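Local coordinates for protein putative endo-1,4-beta-xylanase (Bacteroides thetaiotaomicron VPI-5482, PDB 5MSX) that probably hydrolyses O-glycosidic bonds as a calcium-binding family 43 glycoside hydrolase, consistent with an arabinofuranosidase acting on plant pectin, at residues S192-E197 and E242-S247; P202-R207 and Y211-T216. All coordinates share one frame; numbering follows the deposited sequence.

Interaction 1 (S192-E197 and E242-S247); sequences STPRKE and EQDIIS. With EDO (1,2-ethanediol), chain B; EDO (1,2-ethanediol), chain Z.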
ATOM      1  N   SER C 192      18.873 -15.036  17.851  1.00 21.90           N
ATOM      2  CA  SER C 192      19.682 -15.928  18.663  1.00 24.27           C
ATOM      3  C   SER C 192      19.317 -17.413  18.402  1.00 23.94           C
ATOM      4  O   SER C 192      18.146 -17.785  18.449  1.00 23.51           O
ATOM      5  CB  SER C 192      19.455 -15.599  20.135  1.00 24.38           C
ATOM      6  OG  SER C 192      20.160 -16.516  20.930  1.00 29.29           O
ATOM      7  N   THR C 193      20.324 -18.242  18.115  1.00 23.07           N
ATOM      8  CA  THR C 193      20.125 -19.675  17.888  1.00 24.38           C
ATOM      9  C   THR C 193      21.214 -20.487  18.624  1.00 24.94           C
ATOM     10  O   THR C 193      22.310 -19.982  18.832  1.00 22.81           O
ATOM     11  CB  THR C 193      20.183 -20.007  16.368  1.00 24.02           C
ATOM     12  OG1 THR C 193      21.496 -19.750  15.865  1.00 24.13           O
ATOM     13  CG2 THR C 193      19.147 -19.196  15.534  1.00 21.66           C
ATOM     14  N   PRO C 194      20.931 -21.750  18.990  1.00 25.23           N
ATOM     15  CA  PRO C 194      21.971 -22.521  19.677  1.00 26.67           C
ATOM     16  C   PRO C 194      23.100 -23.026  18.772  1.00 29.32           C
ATOM     17  O   PRO C 194      24.177 -23.344  19.267  1.00 28.73           O
ATOM     18  CB  PRO C 194      21.189 -23.701  20.278  1.00 26.09           C
ATOM     19  CG  PRO C 194      20.013 -23.834  19.415  1.00 25.02           C
ATOM     20  CD  PRO C 194      19.633 -22.435  19.049  1.00 25.35           C
ATOM     21  N   ARG C 195      22.858 -23.098  17.465  1.00 31.72           N
ATOM     22  CA  ARG C 195      23.919 -23.414  16.499  1.00 33.48           C
ATOM     23  C   ARG C 195      24.426 -22.132  15.870  1.00 32.26           C
ATOM     24  O   ARG C 195      23.641 -21.368  15.310  1.00 34.00           O
ATOM     25  CB  ARG C 195      23.401 -24.442  15.495  1.00 33.00           C
ATOM     26  CG  ARG C 195      23.133 -25.749  16.238  1.00 34.91           C
ATOM     27  CD  ARG C 195      22.390 -26.768  15.438  1.00 34.98           C
ATOM     28  NE  ARG C 195      21.774 -27.797  16.281  1.00 36.93           N
ATOM     29  CZ  ARG C 195      22.411 -28.798  16.895  1.00 35.28           C
ATOM     30  NH1 ARG C 195      23.730 -28.969  16.785  1.00 36.23           N
ATOM     31  NH2 ARG C 195      21.708 -29.661  17.617  1.00 32.72           N
ATOM     32  N   LYS C 196      25.736 -21.899  15.971  1.00 32.61           N
ATOM     33  CA  LYS C 196      26.344 -20.558  15.794  1.00 34.77           C
ATOM     34  C   LYS C 196      27.055 -20.274  14.454  1.00 34.44           C
ATOM     35  O   LYS C 196      27.474 -19.131  14.192  1.00 39.66           O
ATOM     36  CB  LYS C 196      27.365 -20.301  16.921  1.00 37.51           C
ATOM     37  CG  LYS C 196      26.905 -20.642  18.338  1.00 41.11           C
ATOM     38  CD  LYS C 196      25.767 -19.757  18.804  1.00 43.41           C
ATOM     39  CE  LYS C 196      25.358 -20.070  20.235  1.00 47.12           C
ATOM     40  NZ  LYS C 196      24.294 -19.127  20.699  1.00 49.90           N
ATOM     41  N   GLU C 197      27.217 -21.292  13.618  1.00 31.79           N
ATOM     42  CA  GLU C 197      28.028 -21.154  12.401  1.00 29.53           C
ATOM     43  C   GLU C 197      27.329 -20.374  11.300  1.00 25.82           C
ATOM     44  O   GLU C 197      26.146 -20.018  11.425  1.00 24.85           O
ATOM     45  CB  GLU C 197      28.530 -22.519  11.905  1.00 35.73           C
ATOM     46  CG  GLU C 197      27.489 -23.607  11.645  1.00 39.10           C
ATOM     47  CD  GLU C 197      27.166 -24.455  12.880  1.00 42.16           C
ATOM     48  OE1 GLU C 197      27.327 -25.699  12.836  1.00 47.77           O
ATOM     49  OE2 GLU C 197      26.759 -23.876  13.908  1.00 42.51           O
ATOM     50  N   GLU C 242      15.142 -29.509  21.770  1.00 27.91           N
ATOM     51  CA  GLU C 242      16.279 -30.452  21.779  1.00 29.16           C
ATOM     52  C   GLU C 242      16.548 -31.051  20.395  1.00 29.33           C
ATOM     53  O   GLU C 242      17.697 -31.142  19.954  1.00 30.93           O
ATOM     54  CB  GLU C 242      16.032 -31.588  22.790  1.00 30.03           C
ATOM     55  N   GLN C 243      15.481 -31.424  19.702  1.00 28.00           N
ATOM     56  CA  GLN C 243      15.548 -32.017  18.374  1.00 28.42           C
ATOM     57  C   GLN C 243      15.378 -30.883  17.339  1.00 27.20           C
ATOM     58  O   GLN C 243      14.330 -30.749  16.677  1.00 28.14           O
ATOM     59  CB  GLN C 243      14.433 -33.066  18.296  1.00 30.93           C
ATOM     60  CG  GLN C 243      14.392 -33.943  17.075  1.00 32.35           C
ATOM     61  CD  GLN C 243      13.295 -35.015  17.193  1.00 33.31           C
ATOM     62  OE1 GLN C 243      12.122 -34.698  17.392  1.00 34.87           O
ATOM     63  NE2 GLN C 243      13.673 -36.275  17.057  1.00 32.07           N
ATOM     64  N   ASP C 244      16.409 -30.045  17.233  1.00 24.77           N
ATOM     65  CA  ASP C 244      16.390 -28.827  16.401  1.00 24.07           C
ATOM     66  C   ASP C 244      16.930 -28.992  14.945  1.00 22.80           C
ATOM     67  O   ASP C 244      16.790 -28.078  14.142  1.00 21.76           O
ATOM     68  CB  ASP C 244      17.094 -27.649  17.131  1.00 24.31           C
ATOM     69  CG  ASP C 244      18.633 -27.813  17.213  1.00 25.19           C
ATOM     70  OD1 ASP C 244      19.112 -28.973  17.276  1.00 24.99           O
ATOM     71  OD2 ASP C 244      19.354 -26.784  17.191  1.00 23.59           O
ATOM     72  N   ILE C 245      17.528 -30.137  14.610  1.00 21.30           N
ATOM     73  CA  ILE C 245      18.002 -30.387  13.251  1.00 22.06           C
ATOM     74  C   ILE C 245      16.885 -31.071  12.469  1.00 21.54           C
ATOM     75  O   ILE C 245      16.518 -32.194  12.746  1.00 20.29           O
ATOM     76  CB  ILE C 245      19.258 -31.260  13.206  1.00 22.97           C
ATOM     77  CG1 ILE C 245      20.431 -30.571  13.932  1.00 26.00           C
ATOM     78  CG2 ILE C 245      19.646 -31.564  11.770  1.00 23.64           C
ATOM     79  CD1 ILE C 245      21.158 -29.503  13.158  1.00 28.60           C
ATOM     80  N   ILE C 246      16.359 -30.385  11.475  1.00 21.53           N
ATOM     81  CA  ILE C 246      15.222 -30.919  10.756  1.00 22.99           C
ATOM     82  C   ILE C 246      15.548 -31.501   9.382  1.00 20.24           C
ATOM     83  O   ILE C 246      14.748 -32.245   8.887  1.00 19.75           O
ATOM     84  CB  ILE C 246      14.031 -29.959  10.718  1.00 25.64           C
ATOM     85  CG1 ILE C 246      14.361 -28.673   9.991  1.00 27.30           C
ATOM     86  CG2 ILE C 246      13.552 -29.668  12.142  1.00 28.85           C
ATOM     87  CD1 ILE C 246      13.256 -27.649  10.101  1.00 29.50           C
ATOM     88  N   SER C 247      16.689 -31.165   8.785  1.00 18.44           N
ATOM     89  CA  SER C 247      17.149 -31.821   7.562  1.00 18.53           C
ATOM     90  C   SER C 247      18.632 -31.988   7.631  1.00 18.29           C
ATOM     91  O   SER C 247      19.329 -31.099   8.113  1.00 19.65           O
ATOM     92  CB  SER C 247      16.750 -31.071   6.291  1.00 18.95           C
ATOM     93  OG  SER C 247      17.488 -29.888   6.100  1.00 18.80           O
TER
HETATM   94  C1  EDO B 509      20.159 -33.391  17.456  1.00 42.67           C
HETATM   95  O1  EDO B 509      19.225 -34.175  18.192  1.00 44.98           O
HETATM   96  C2  EDO B 509      19.441 -32.155  16.975  1.00 41.44           C
HETATM   97  O2  EDO B 509      18.276 -32.483  16.200  1.00 39.28           O
HETATM   98  C1  EDO Z 508      18.752 -19.340  22.506  1.00 44.07           C
HETATM   99  O1  EDO Z 508      19.746 -19.725  21.546  1.00 44.66           O
HETATM  100  C2  EDO Z 508      17.359 -19.595  21.938  1.00 43.95           C
HETATM  101  O2  EDO Z 508      17.095 -18.709  20.837  1.00 41.57           O
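Arg-195 and Asp-244 meet in a side-on salt bridge that joins a linker between two blades of the family 43 beta-propeller to the outer edge of the second blade. Residues 192-197 lead from strand 187-190 to strand 203-207, and residues 242-247 enter the outermost strand, 245-247, where Ile-246 and Ser-247 form a classic beta bulge opposite Tyr-225.

Two nitrogens of the guanidinium each take one carboxylate oxygen. Arg-195 NE donates to Asp-244 OD2 at 2.8 Å, tilted from both group planes, whereas Arg-195 NH2 reaches the syn lone pair of Asp-244 OD1 at 2.7 Å, near the guanidinium plane and with an N-H...O angle of 157°. The guanidinium and carboxylate planes lie 34° apart, so the pair is not coplanar. On the acid, CG stands between the backbone N and the carbonyl carbon (chi1 72°), which turns the carboxylate toward the extended arginine.

Apolar groups pack against the charged pair. Ile-245 comes in at about a right angle and lays CD1 over one guanidinium face, 3.6 Å from Arg-195 NE, while Pro-194 CG lies 3.8 Å from Asp-244 OD2. Replacing Arg-195 by alanine removes the guanidinium and would probably leave the Asp-244 carboxylate without its charge partner and Ile-245 CD1 without the group it packs on.

Within the linker, hydrogen bonds probably help to hold the turn that carries the arginine: Thr-193 OG1 donates to Arg-195 O at 2.7 Å, and Lys-196 NZ to Thr-193 O at 2.9 Å. Arg-172 NE also bonds to Thr-193 OG1.

Beside the bridge lies a 1,2-ethanediol, probably from the crystallisation liquor. Its O2 accepts the backbone N-H of Ile-245 at 2.9 Å, and its C2 comes within 3.4 Å of Arg-195 NH2.

Interaction 2 (P202-R207 and Y211-T216); sequences PIFFKR and YYYLYT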
ATOM      1  N   PRO C 202      17.156 -18.384   5.096  1.00 13.62           N
ATOM      2  CA  PRO C 202      16.083 -18.404   6.120  1.00 13.85           C
ATOM      3  C   PRO C 202      14.697 -18.760   5.543  1.00 12.96           C
ATOM      4  O   PRO C 202      14.385 -18.408   4.433  1.00 12.36           O
ATOM      5  CB  PRO C 202      16.089 -16.974   6.672  1.00 13.47           C
ATOM      6  CG  PRO C 202      16.782 -16.148   5.631  1.00 13.47           C
ATOM      7  CD  PRO C 202      17.773 -17.047   4.959  1.00 13.58           C
ATOM      8  N   ILE C 203      13.930 -19.499   6.311  1.00 13.33           N
ATOM      9  CA  ILE C 203      12.547 -19.809   6.038  1.00 13.78           C
ATOM     10  C   ILE C 203      11.815 -19.384   7.272  1.00 14.01           C
ATOM     11  O   ILE C 203      12.269 -19.691   8.358  1.00 14.04           O
ATOM     12  CB  ILE C 203      12.339 -21.345   5.821  1.00 14.47           C
ATOM     13  CG1 ILE C 203      13.080 -21.795   4.543  1.00 14.60           C
ATOM     14  CG2 ILE C 203      10.846 -21.740   5.842  1.00 13.78           C
ATOM     15  CD1 ILE C 203      13.155 -23.333   4.399  1.00 14.61           C
ATOM     16  N   PHE C 204      10.708 -18.665   7.107  1.00 14.32           N
ATOM     17  CA  PHE C 204       9.888 -18.227   8.240  1.00 14.92           C
ATOM     18  C   PHE C 204       8.419 -18.435   7.921  1.00 15.27           C
ATOM     19  O   PHE C 204       7.941 -18.104   6.810  1.00 14.09           O
ATOM     20  CB  PHE C 204      10.137 -16.750   8.572  1.00 14.92           C
ATOM     21  CG  PHE C 204       9.459 -16.302   9.827  1.00 16.41           C
ATOM     22  CD1 PHE C 204       8.144 -15.845   9.795  1.00 17.10           C
ATOM     23  CD2 PHE C 204      10.121 -16.355  11.053  1.00 16.11           C
ATOM     24  CE1 PHE C 204       7.502 -15.442  10.955  1.00 16.97           C
ATOM     25  CE2 PHE C 204       9.487 -15.967  12.211  1.00 17.49           C
ATOM     26  CZ  PHE C 204       8.165 -15.497  12.163  1.00 17.44           C
ATOM     27  N   PHE C 205       7.701 -18.983   8.897  1.00 15.99           N
ATOM     28  CA  PHE C 205       6.254 -19.127   8.803  1.00 15.61           C
ATOM     29  C   PHE C 205       5.600 -19.214  10.187  1.00 16.60           C
ATOM     30  O   PHE C 205       6.260 -19.484  11.214  1.00 16.01           O
ATOM     31  CB  PHE C 205       5.854 -20.316   7.934  1.00 15.57           C
ATOM     32  CG  PHE C 205       6.249 -21.635   8.505  1.00 16.09           C
ATOM     33  CD1 PHE C 205       7.518 -22.153   8.263  1.00 15.92           C
ATOM     34  CD2 PHE C 205       5.369 -22.369   9.303  1.00 15.63           C
ATOM     35  CE1 PHE C 205       7.887 -23.387   8.811  1.00 16.54           C
ATOM     36  CE2 PHE C 205       5.768 -23.581   9.871  1.00 15.30           C
ATOM     37  CZ  PHE C 205       7.022 -24.073   9.630  1.00 15.56           C
ATOM     38  N   LYS C 206       4.287 -18.991  10.184  1.00 17.06           N
ATOM     39  CA  LYS C 206       3.476 -19.006  11.380  1.00 18.57           C
ATOM     40  C   LYS C 206       2.438 -20.124  11.242  1.00 19.40           C
ATOM     41  O   LYS C 206       1.744 -20.176  10.244  1.00 20.25           O
ATOM     42  CB  LYS C 206       2.753 -17.676  11.547  1.00 18.27           C
ATOM     43  CG  LYS C 206       1.985 -17.542  12.860  1.00 19.98           C
ATOM     44  CD  LYS C 206       1.214 -16.230  12.914  1.00 20.52           C
ATOM     45  CE  LYS C 206       0.812 -15.854  14.339  1.00 20.37           C
ATOM     46  NZ  LYS C 206       0.199 -14.510  14.247  1.00 20.92           N
ATOM     47  N   ARG C 207       2.313 -20.982  12.253  1.00 19.33           N
ATOM     48  CA  ARG C 207       1.281 -22.014  12.262  1.00 20.47           C
ATOM     49  C   ARG C 207       0.658 -22.154  13.655  1.00 20.43           C
ATOM     50  O   ARG C 207       1.380 -22.396  14.631  1.00 18.24           O
ATOM     51  CB  ARG C 207       1.867 -23.355  11.823  1.00 21.40           C
ATOM     52  CG  ARG C 207       0.904 -24.544  11.956  1.00 21.12           C
ATOM     53  CD  ARG C 207       1.550 -25.812  11.459  1.00 20.96           C
ATOM     54  NE  ARG C 207       0.701 -27.008  11.540  1.00 20.77           N
ATOM     55  CZ  ARG C 207       0.506 -27.730  12.649  1.00 22.10           C
ATOM     56  NH1 ARG C 207       1.025 -27.382  13.832  1.00 20.57           N
ATOM     57  NH2 ARG C 207      -0.239 -28.820  12.575  1.00 21.33           N
ATOM     58  N   TYR C 211       5.443 -19.080  15.718  1.00 16.87           N
ATOM     59  CA  TYR C 211       6.369 -18.569  14.730  1.00 17.65           C
ATOM     60  C   TYR C 211       7.579 -19.507  14.629  1.00 17.26           C
ATOM     61  O   TYR C 211       8.145 -19.890  15.648  1.00 17.02           O
ATOM     62  CB  TYR C 211       6.839 -17.171  15.137  1.00 18.69           C
ATOM     63  CG  TYR C 211       5.771 -16.098  15.236  1.00 18.76           C
ATOM     64  CD1 TYR C 211       5.172 -15.557  14.089  1.00 19.57           C
ATOM     65  CD2 TYR C 211       5.401 -15.574  16.466  1.00 19.66           C
ATOM     66  CE1 TYR C 211       4.223 -14.562  14.180  1.00 18.72           C
ATOM     67  CE2 TYR C 211       4.434 -14.578  16.568  1.00 19.56           C
ATOM     68  CZ  TYR C 211       3.860 -14.070  15.433  1.00 19.42           C
ATOM     69  OH  TYR C 211       2.943 -13.049  15.537  1.00 19.49           O
ATOM     70  N   TYR C 212       7.931 -19.888  13.399  1.00 16.23           N
ATOM     71  CA  TYR C 212       9.011 -20.837  13.096  1.00 14.89           C
ATOM     72  C   TYR C 212      10.086 -20.155  12.279  1.00 14.41           C
ATOM     73  O   TYR C 212       9.809 -19.639  11.204  1.00 14.11           O
ATOM     74  CB  TYR C 212       8.464 -22.032  12.316  1.00 15.12           C
ATOM     75  CG  TYR C 212       7.517 -22.880  13.111  1.00 15.70           C
ATOM     76  CD1 TYR C 212       6.139 -22.615  13.129  1.00 16.43           C
ATOM     77  CD2 TYR C 212       7.982 -23.933  13.878  1.00 16.25           C
ATOM     78  CE1 TYR C 212       5.262 -23.392  13.870  1.00 16.33           C
ATOM     79  CE2 TYR C 212       7.110 -24.697  14.644  1.00 16.73           C
ATOM     80  CZ  TYR C 212       5.749 -24.438  14.616  1.00 17.85           C
ATOM     81  OH  TYR C 212       4.876 -25.204  15.395  1.00 18.51           O
ATOM     82  N   TYR C 213      11.310 -20.129  12.807  1.00 13.95           N
ATOM     83  CA  TYR C 213      12.468 -19.610  12.105  1.00 13.93           C
ATOM     84  C   TYR C 213      13.444 -20.757  11.824  1.00 14.36           C
ATOM     85  O   TYR C 213      14.092 -21.263  12.730  1.00 13.57           O
ATOM     86  CB  TYR C 213      13.178 -18.510  12.929  1.00 14.06           C
ATOM     87  CG  TYR C 213      14.381 -17.999  12.224  1.00 13.33           C
ATOM     88  CD1 TYR C 213      14.236 -17.224  11.108  1.00 13.39           C
ATOM     89  CD2 TYR C 213      15.670 -18.340  12.636  1.00 13.72           C
ATOM     90  CE1 TYR C 213      15.323 -16.815  10.382  1.00 14.10           C
ATOM     91  CE2 TYR C 213      16.782 -17.912  11.926  1.00 13.26           C
ATOM     92  CZ  TYR C 213      16.605 -17.165  10.790  1.00 13.98           C
ATOM     93  OH  TYR C 213      17.660 -16.692  10.049  1.00 13.75           O
ATOM     94  N   LEU C 214      13.543 -21.128  10.557  1.00 14.84           N
ATOM     95  CA  LEU C 214      14.439 -22.183  10.085  1.00 15.41           C
ATOM     96  C   LEU C 214      15.605 -21.515   9.395  1.00 14.80           C
ATOM     97  O   LEU C 214      15.399 -20.579   8.615  1.00 15.88           O
ATOM     98  CB  LEU C 214      13.721 -23.094   9.051  1.00 15.81           C
ATOM     99  CG  LEU C 214      12.651 -24.091   9.525  1.00 16.15           C
ATOM    100  CD1 LEU C 214      11.515 -23.437  10.275  1.00 16.31           C
ATOM    101  CD2 LEU C 214      12.114 -24.834   8.308  1.00 16.52           C
ATOM    102  N   TYR C 215      16.806 -22.027   9.643  1.00 14.25           N
ATOM    103  CA  TYR C 215      18.030 -21.429   9.140  1.00 14.84           C
ATOM    104  C   TYR C 215      19.023 -22.542   8.743  1.00 14.31           C
ATOM    105  O   TYR C 215      19.060 -23.601   9.371  1.00 13.48           O
ATOM    106  CB  TYR C 215      18.594 -20.487  10.216  1.00 15.40           C
ATOM    107  CG  TYR C 215      18.980 -21.160  11.524  1.00 16.47           C
ATOM    108  CD1 TYR C 215      18.033 -21.441  12.496  1.00 16.80           C
ATOM    109  CD2 TYR C 215      20.302 -21.512  11.781  1.00 17.57           C
ATOM    110  CE1 TYR C 215      18.383 -22.086  13.672  1.00 17.40           C
ATOM    111  CE2 TYR C 215      20.668 -22.148  12.970  1.00 18.37           C
ATOM    112  CZ  TYR C 215      19.718 -22.432  13.903  1.00 18.18           C
ATOM    113  OH  TYR C 215      20.093 -23.078  15.060  1.00 18.01           O
ATOM    114  N   THR C 216      19.792 -22.325   7.689  1.00 14.05           N
ATOM    115  CA  THR C 216      20.812 -23.312   7.292  1.00 14.36           C
ATOM    116  C   THR C 216      22.056 -23.211   8.128  1.00 15.30           C
ATOM    117  O   THR C 216      22.356 -22.151   8.707  1.00 15.16           O
ATOM    118  CB  THR C 216      21.251 -23.225   5.797  1.00 14.42           C
ATOM    119  OG1 THR C 216      22.082 -22.057   5.547  1.00 13.50           O
ATOM    120  CG2 THR C 216      20.057 -23.264   4.900  1.00 14.63           C
TER
HETATM  121  O   HOH W   1       2.195 -25.073  15.033  1.00 14.69           O
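Phe-205 and Tyr-212 form the apolar centre of a beta hairpin, the two innermost strands of a four-stranded propeller blade. Tyr-212 CB sits over one face of the Phe-205 ring, 3.8 Å from its centroid, in a CH-pi contact; the two rings are near parallel (16° between planes) but slid so far apart that they barely overlap. With CG between its backbone N and carbonyl carbon (chi1 66°), the Phe-205 ring turns a face to Tyr-212 CB. Leu-214 CD1 touches Phe-205 CE1, and Ile-203 CB packs on Leu-214 CB at 3.9 Å; Val-263 of strand 261-264 extends this cluster.

On the other face, Phe-204 CZ abuts Tyr-211 CD1 at 3.6 Å, rim to rim, and Phe-204 also stacks on Phe-168. Farther along, Pro-202 CB rests near the hydroxyl end of Tyr-213.

Between the faces, the antiparallel strands are joined at two hydrogen-bonded pairs, Ile-203 with Leu-214 and Phe-205 with Tyr-212. The shortest of these bonds runs from Tyr-212 N to Phe-205 O, 2.8 Å.

At the polar edge, Lys-206 lies extended alongside Tyr-211; its NZ makes a weak 3.4 Å bond to Tyr-211 OH and salt bridges to Asp-160 and Asp-161, Asp-160 also bonding that hydroxyl. A water accepts from Arg-207 NH1 and donates to Arg-207 O and to Tyr-212 OH (2.7 Å), which also bonds to Gly-299 O; Asp-270 pairs with Arg-207 NH2. Aromatic and aliphatic groups thus line both faces of the hairpin, while the ends of Tyr-211, Tyr-212, Lys-206 and Arg-207 are met by carboxylates, a backbone carbonyl and water.

Interactions 1 and 2 belong to one blade, with centres about 12 Å apart: strand 203-207 is the inner edge of the blade and strand 245-247 its outer edge, and the chain of interaction 2 lies between the two segments of interaction 1. They meet at Tyr-215, whose OH comes within 3.3 Å of Thr-193 CB and 3.6 Å of Arg-195 CB, and again where Ile-246 CD1 packs 3.5 Å from Leu-214 CD2. Interaction 1 lies away from the predicted catalytic residues. Interaction 2 approaches them: the Pro-202 side chain is about 4 Å from that of Asp-154, predicted to modulate the pKa of the catalytic acid, about 5 Å from that of Glu-200, the predicted proton donor, and about 6 Å from a calcium ion.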